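Local coordinates for protein dihydroxyacetone kinase (Citrobacter freundii, PDB 1UN8) that phosphorylates dihydroxyacetone with ATP, using a divalent magnesium or calcium ion, to give dihydroxyacetone phosphate in glycerol fermentation, at residues A205-P210 against G221-S226; G444-Q449 against V454-T459. All coordinates share one frame; numbering follows the deposited sequence.

Contact 1: A205-P210 against G221-S226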
loop_
_atom_site.group_PDB
_atom_site.type_symbol
_atom_site.label_atom_id
_atom_site.label_comp_id
_atom_site.label_asym_id
_atom_site.label_seq_id
_atom_site.Cartn_x
_atom_site.Cartn_y
_atom_site.Cartn_z
ATOM N N ALA A 205 14.581 14.632 -6.871
ATOM C CA ALA A 205 13.379 13.891 -6.519
ATOM C C ALA A 205 13.285 12.652 -7.428
ATOM O O ALA A 205 13.969 12.551 -8.451
ATOM C CB ALA A 205 12.137 14.755 -6.660
ATOM N N PRO A 206 12.418 11.741 -7.031
ATOM C CA PRO A 206 12.248 10.513 -7.836
ATOM C C PRO A 206 11.914 10.774 -9.308
ATOM O O PRO A 206 11.097 11.659 -9.602
ATOM C CB PRO A 206 11.140 9.765 -7.093
ATOM C CG PRO A 206 11.126 10.375 -5.731
ATOM C CD PRO A 206 11.353 11.847 -5.932
ATOM N N ARG A 207 12.518 10.034 -10.213
ATOM C CA ARG A 207 12.206 10.230 -11.625
ATOM C C ARG A 207 10.698 10.246 -11.799
ATOM O O ARG A 207 9.980 9.453 -11.200
ATOM C CB ARG A 207 12.849 9.150 -12.489
ATOM C CG ARG A 207 12.607 9.331 -13.981
ATOM C CD ARG A 207 13.124 8.119 -14.746
ATOM N NE ARG A 207 14.320 7.572 -14.130
ATOM C CZ ARG A 207 14.619 6.281 -14.101
ATOM N NH1 ARG A 207 13.816 5.389 -14.658
ATOM N NH2 ARG A 207 15.720 5.879 -13.496
ATOM N N HIS A 208 10.239 11.157 -12.616
ATOM C CA HIS A 208 8.846 11.320 -12.888
ATOM C C HIS A 208 8.624 12.015 -14.249
ATOM O O HIS A 208 9.379 12.929 -14.615
ATOM C CB HIS A 208 8.179 12.140 -11.746
ATOM C CG HIS A 208 6.799 12.741 -12.111
ATOM N ND1 HIS A 208 5.636 12.003 -12.089
ATOM C CD2 HIS A 208 6.448 13.992 -12.496
ATOM C CE1 HIS A 208 4.624 12.774 -12.445
ATOM N NE2 HIS A 208 5.088 13.984 -12.697
ATOM N N HIS A 209 7.636 11.607 -14.975
ATOM C CA HIS A 209 7.310 12.280 -16.198
ATOM C C HIS A 209 5.933 12.873 -15.948
ATOM O O HIS A 209 4.991 12.176 -15.582
ATOM C CB HIS A 209 7.406 11.322 -17.389
ATOM C CG HIS A 209 8.697 10.435 -17.371
ATOM N ND1 HIS A 209 9.972 10.952 -17.456
ATOM C CD2 HIS A 209 8.840 9.095 -17.242
ATOM C CE1 HIS A 209 10.849 9.968 -17.381
ATOM N NE2 HIS A 209 10.189 8.830 -17.251
ATOM N N PRO A 210 5.826 14.193 -16.103
ATOM C CA PRO A 210 4.527 14.830 -15.892
ATOM C C PRO A 210 3.441 14.367 -16.852
ATOM O O PRO A 210 3.658 14.352 -18.065
ATOM C CB PRO A 210 4.844 16.318 -16.050
ATOM C CG PRO A 210 6.322 16.407 -15.863
ATOM C CD PRO A 210 6.902 15.202 -16.548
ATOM N N GLY A 221 14.164 0.852 -9.603
ATOM C CA GLY A 221 14.090 2.170 -10.200
ATOM C C GLY A 221 14.798 2.260 -11.534
ATOM O O GLY A 221 14.896 3.332 -12.105
ATOM N N GLU A 222 15.284 1.135 -12.042
ATOM C CA GLU A 222 15.983 1.120 -13.322
ATOM C C GLU A 222 15.131 1.711 -14.456
ATOM O O GLU A 222 13.908 1.643 -14.427
ATOM C CB GLU A 222 16.368 -0.319 -13.712
ATOM C CG GLU A 222 17.216 -1.101 -12.708
ATOM C CD GLU A 222 16.378 -1.950 -11.764
ATOM O OE1 GLU A 222 16.885 -3.009 -11.317
ATOM O OE2 GLU A 222 15.222 -1.555 -11.462
ATOM N N PRO A 223 15.782 2.283 -15.478
ATOM C CA PRO A 223 15.091 2.875 -16.627
ATOM C C PRO A 223 14.166 1.846 -17.247
ATOM O O PRO A 223 14.527 0.672 -17.351
ATOM C CB PRO A 223 16.236 3.235 -17.574
ATOM C CG PRO A 223 17.345 3.536 -16.638
ATOM C CD PRO A 223 17.239 2.442 -15.611
ATOM N N GLY A 224 12.987 2.286 -17.667
ATOM C CA GLY A 224 12.040 1.380 -18.280
ATOM C C GLY A 224 12.246 1.226 -19.780
ATOM O O GLY A 224 13.284 1.616 -20.326
ATOM N N ALA A 225 11.247 0.664 -20.452
ATOM C CA ALA A 225 11.332 0.444 -21.891
ATOM C C ALA A 225 10.775 1.598 -22.730
ATOM O O ALA A 225 11.147 1.744 -23.893
ATOM C CB ALA A 225 10.614 -0.857 -22.265
ATOM N N SER A 226 9.900 2.418 -22.149
ATOM C CA SER A 226 9.307 3.518 -22.892
ATOM C C SER A 226 8.500 4.433 -21.990
ATOM O O SER A 226 8.399 4.185 -20.789
ATOM C CB SER A 226 8.409 2.945 -23.987
ATOM O OG SER A 226 7.686 3.963 -24.644
#
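Arg207 and Gly221 bring the two irregular loop segments 205-210 and 221-226 nearest each other, yet their CA atoms stay 8.4 Å apart and a single long side chain bridges the gap. Arg207 sends CG anti to its own amide nitrogen (chi1 -178°), and a bend at chi3 turns the guanidinium onto the backbone of residues 221 to 224. There NH2 donates a weak hydrogen bond to Gly221 O, 3.0 Å long but poorly aligned, with an N-H...O angle of 124°. NH1 packs against Pro223 CA at 3.4 Å, while Glu222 O sits at the guanidinium edge, near its plane. The stronger partner of NH1 is Glu214, whose OE1 forms the salt bridge and also accepts from Gly224 N; its OE2 takes His209 NE2, so one carboxylate gathers both segments. The Glu222 side chain starts away from the arginine's segment, and its OE2 accepts from the backbone N of His220, which forms the covalent hemiaminal with substrate. At Gly221 (phi 89°) a CB would jam against the preceding carbonyl O, which calls for glycine. Where this segment leads into strand 226-228, Ala225 and Ser226 pair with Leu215 in a classic beta bulge, closing a hairpin loop beside the DhaK active site.

Contact 2: G444-Q449 against V454-T459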
loop_
_atom_site.group_PDB
_atom_site.type_symbol
_atom_site.label_atom_id
_atom_site.label_comp_id
_atom_site.label_asym_id
_atom_site.label_seq_id
_atom_site.Cartn_x
_atom_site.Cartn_y
_atom_site.Cartn_z
ATOM N N GLY A 444 -41.926 18.672 11.902
ATOM C CA GLY A 444 -43.140 18.138 11.317
ATOM C C GLY A 444 -43.482 16.792 11.910
ATOM O O GLY A 444 -44.652 16.460 12.070
ATOM N N GLN A 445 -42.458 16.016 12.241
ATOM C CA GLN A 445 -42.659 14.698 12.816
ATOM C C GLN A 445 -43.045 14.744 14.285
ATOM O O GLN A 445 -43.767 13.874 14.769
ATOM C CB GLN A 445 -41.404 13.850 12.633
ATOM C CG GLN A 445 -41.406 13.089 11.324
ATOM C CD GLN A 445 -42.568 12.126 11.248
ATOM O OE1 GLN A 445 -42.610 11.141 11.993
ATOM N NE2 GLN A 445 -43.527 12.407 10.359
ATOM N N LYS A 446 -42.563 15.748 15.002
ATOM C CA LYS A 446 -42.899 15.861 16.407
ATOM C C LYS A 446 -44.383 16.214 16.477
ATOM O O LYS A 446 -45.104 15.750 17.360
ATOM C CB LYS A 446 -42.056 16.946 17.063
ATOM C CG LYS A 446 -42.156 16.965 18.578
ATOM C CD LYS A 446 -41.724 15.635 19.181
ATOM C CE LYS A 446 -41.744 15.694 20.700
ATOM N NZ LYS A 446 -41.432 14.381 21.328
ATOM N N LEU A 447 -44.833 17.038 15.531
ATOM C CA LEU A 447 -46.234 17.425 15.458
ATOM C C LEU A 447 -47.072 16.188 15.125
ATOM O O LEU A 447 -48.166 16.004 15.668
ATOM C CB LEU A 447 -46.458 18.473 14.364
ATOM C CG LEU A 447 -46.001 19.909 14.605
ATOM C CD1 LEU A 447 -46.289 20.750 13.366
ATOM C CD2 LEU A 447 -46.729 20.476 15.809
ATOM N N GLU A 448 -46.561 15.344 14.229
ATOM C CA GLU A 448 -47.284 14.141 13.832
ATOM C C GLU A 448 -47.545 13.269 15.056
ATOM O O GLU A 448 -48.522 12.524 15.101
ATOM C CB GLU A 448 -46.490 13.351 12.794
ATOM C CG GLU A 448 -47.373 12.502 11.913
ATOM C CD GLU A 448 -48.313 13.348 11.078
ATOM O OE1 GLU A 448 -47.816 14.096 10.206
ATOM O OE2 GLU A 448 -49.544 13.272 11.294
ATOM N N GLN A 449 -46.663 13.366 16.043
ATOM C CA GLN A 449 -46.814 12.610 17.278
ATOM C C GLN A 449 -47.770 13.357 18.199
ATOM O O GLN A 449 -47.935 12.999 19.366
ATOM C CB GLN A 449 -45.462 12.442 17.966
ATOM C CG GLN A 449 -44.492 11.536 17.225
ATOM C CD GLN A 449 -43.093 11.578 17.823
ATOM O OE1 GLN A 449 -42.917 11.407 19.034
ATOM N NE2 GLN A 449 -42.089 11.804 16.977
ATOM N N VAL A 454 -44.663 24.724 19.681
ATOM C CA VAL A 454 -43.423 25.060 20.361
ATOM C C VAL A 454 -42.592 23.825 20.696
ATOM O O VAL A 454 -41.367 23.853 20.626
ATOM C CB VAL A 454 -43.704 25.869 21.650
ATOM C CG1 VAL A 454 -42.427 26.064 22.458
ATOM C CG2 VAL A 454 -44.282 27.219 21.271
ATOM N N GLU A 455 -43.252 22.739 21.066
ATOM C CA GLU A 455 -42.531 21.515 21.388
ATOM C C GLU A 455 -41.848 20.976 20.143
ATOM O O GLU A 455 -40.681 20.580 20.184
ATOM C CB GLU A 455 -43.490 20.464 21.945
ATOM C CG GLU A 455 -43.249 20.141 23.403
ATOM C CD GLU A 455 -44.492 19.616 24.096
ATOM O OE1 GLU A 455 -45.000 18.542 23.686
ATOM O OE2 GLU A 455 -44.951 20.286 25.056
ATOM N N ALA A 456 -42.589 20.970 19.037
ATOM C CA ALA A 456 -42.072 20.470 17.771
ATOM C C ALA A 456 -40.898 21.327 17.294
ATOM O O ALA A 456 -39.879 20.798 16.836
ATOM C CB ALA A 456 -43.191 20.451 16.722
ATOM N N LEU A 457 -41.043 22.645 17.412
ATOM C CA LEU A 457 -39.997 23.569 16.995
ATOM C C LEU A 457 -38.727 23.343 17.792
ATOM O O LEU A 457 -37.628 23.467 17.260
ATOM C CB LEU A 457 -40.458 25.017 17.152
ATOM C CG LEU A 457 -41.509 25.486 16.139
ATOM C CD1 LEU A 457 -41.938 26.917 16.442
ATOM C CD2 LEU A 457 -40.934 25.387 14.729
ATOM N N ASN A 458 -38.880 23.003 19.068
ATOM C CA ASN A 458 -37.734 22.740 19.923
ATOM C C ASN A 458 -37.070 21.440 19.546
ATOM O O ASN A 458 -35.856 21.318 19.643
ATOM C CB ASN A 458 -38.149 22.681 21.384
ATOM C CG ASN A 458 -37.682 23.890 22.162
ATOM O OD1 ASN A 458 -36.488 24.061 22.413
ATOM N ND2 ASN A 458 -38.625 24.748 22.538
ATOM N N THR A 459 -37.859 20.453 19.128
ATOM C CA THR A 459 -37.285 19.181 18.714
ATOM C C THR A 459 -36.495 19.457 17.436
ATOM O O THR A 459 -35.411 18.902 17.233
ATOM C CB THR A 459 -38.383 18.125 18.439
ATOM O OG1 THR A 459 -39.010 17.761 19.674
ATOM C CG2 THR A 459 -37.786 16.871 17.796
#
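No flat group takes part where Lys446 and Leu447 meet Ala456 and Thr459; methyl and methylene groups and one hydroxyl do most of the touching, and the carboxylate of Glu455 is only an outlying neighbour, its OE1 6.0 Å from Lys446 NZ. The setting is an alpha-alpha hairpin of the eight-helix barrel, formed by helices 430-448 and 453-468 and a short loop. The short helical pieces 444-448 and 454-459 run roughly antiparallel, at 139°. The axes of these pieces approach to 8.0 Å, and such close spacing fits the small residue at the crossing. Ala456 points its methyl at the first helix, where Leu447 covers it with CG, 3.6 Å from Ala456 CB, and with the CD2 branch. Leu447 also touches Leu413, Ala414 and Phe417 of helix 413-427, so one side chain joins three helices.

Lys446 behaves as a hydrocarbon here. Its CB lies 3.6 Å from Ala456 CA, and its chain, bent at chi2 (59°), passes across Thr459 at about a right angle before the ammonium end leads away from the second helix. Leu457, on the side of its helix turned from this interface, touches the bound phospholipid and Leu485 of helix 478-490, while Val454 meets Leu488 and Leu489. The hairpin thus contributes part of the lipid pocket wall, although the contact itself lies nearer the surface. Asn452 OD1, in the short connection, accepts from Glu455 N at the start of the second helix.

The threonine hydroxyl meets both helices. Its oxygen is the atom that the lysine methylenes cross, with Lys446 CG 3.4 Å from Thr459 OG1. Because OG1 stands anti to its carbonyl carbon (chi1 -69°), it also reaches back along its own helix, and OG1 donates a weak hydrogen bond to Glu455 O at 3.3 Å.

In the fold
Followed from the N terminus, the chain closes contact 1 within the substrate-binding DhaK part before it opens contact 2 in the ATP-binding DhaL part, so the two lie in series and neither nest nor cross. Contact 1 closes the ends around strand 213-215, tying the loop that enters it to the loop that leaves toward strand 226-228, at the margin of a mixed sheet. Contact 2 closes a shorter turn, between helices 430-448 and 453-468 of the barrel. Contacts 1 and 2 sit on opposite sides of the chain's centre, about 64 Å apart, centre to centre. Together they illustrate a general principle: contacts between segments close in sequence can each remain within one domain, here without touching each other.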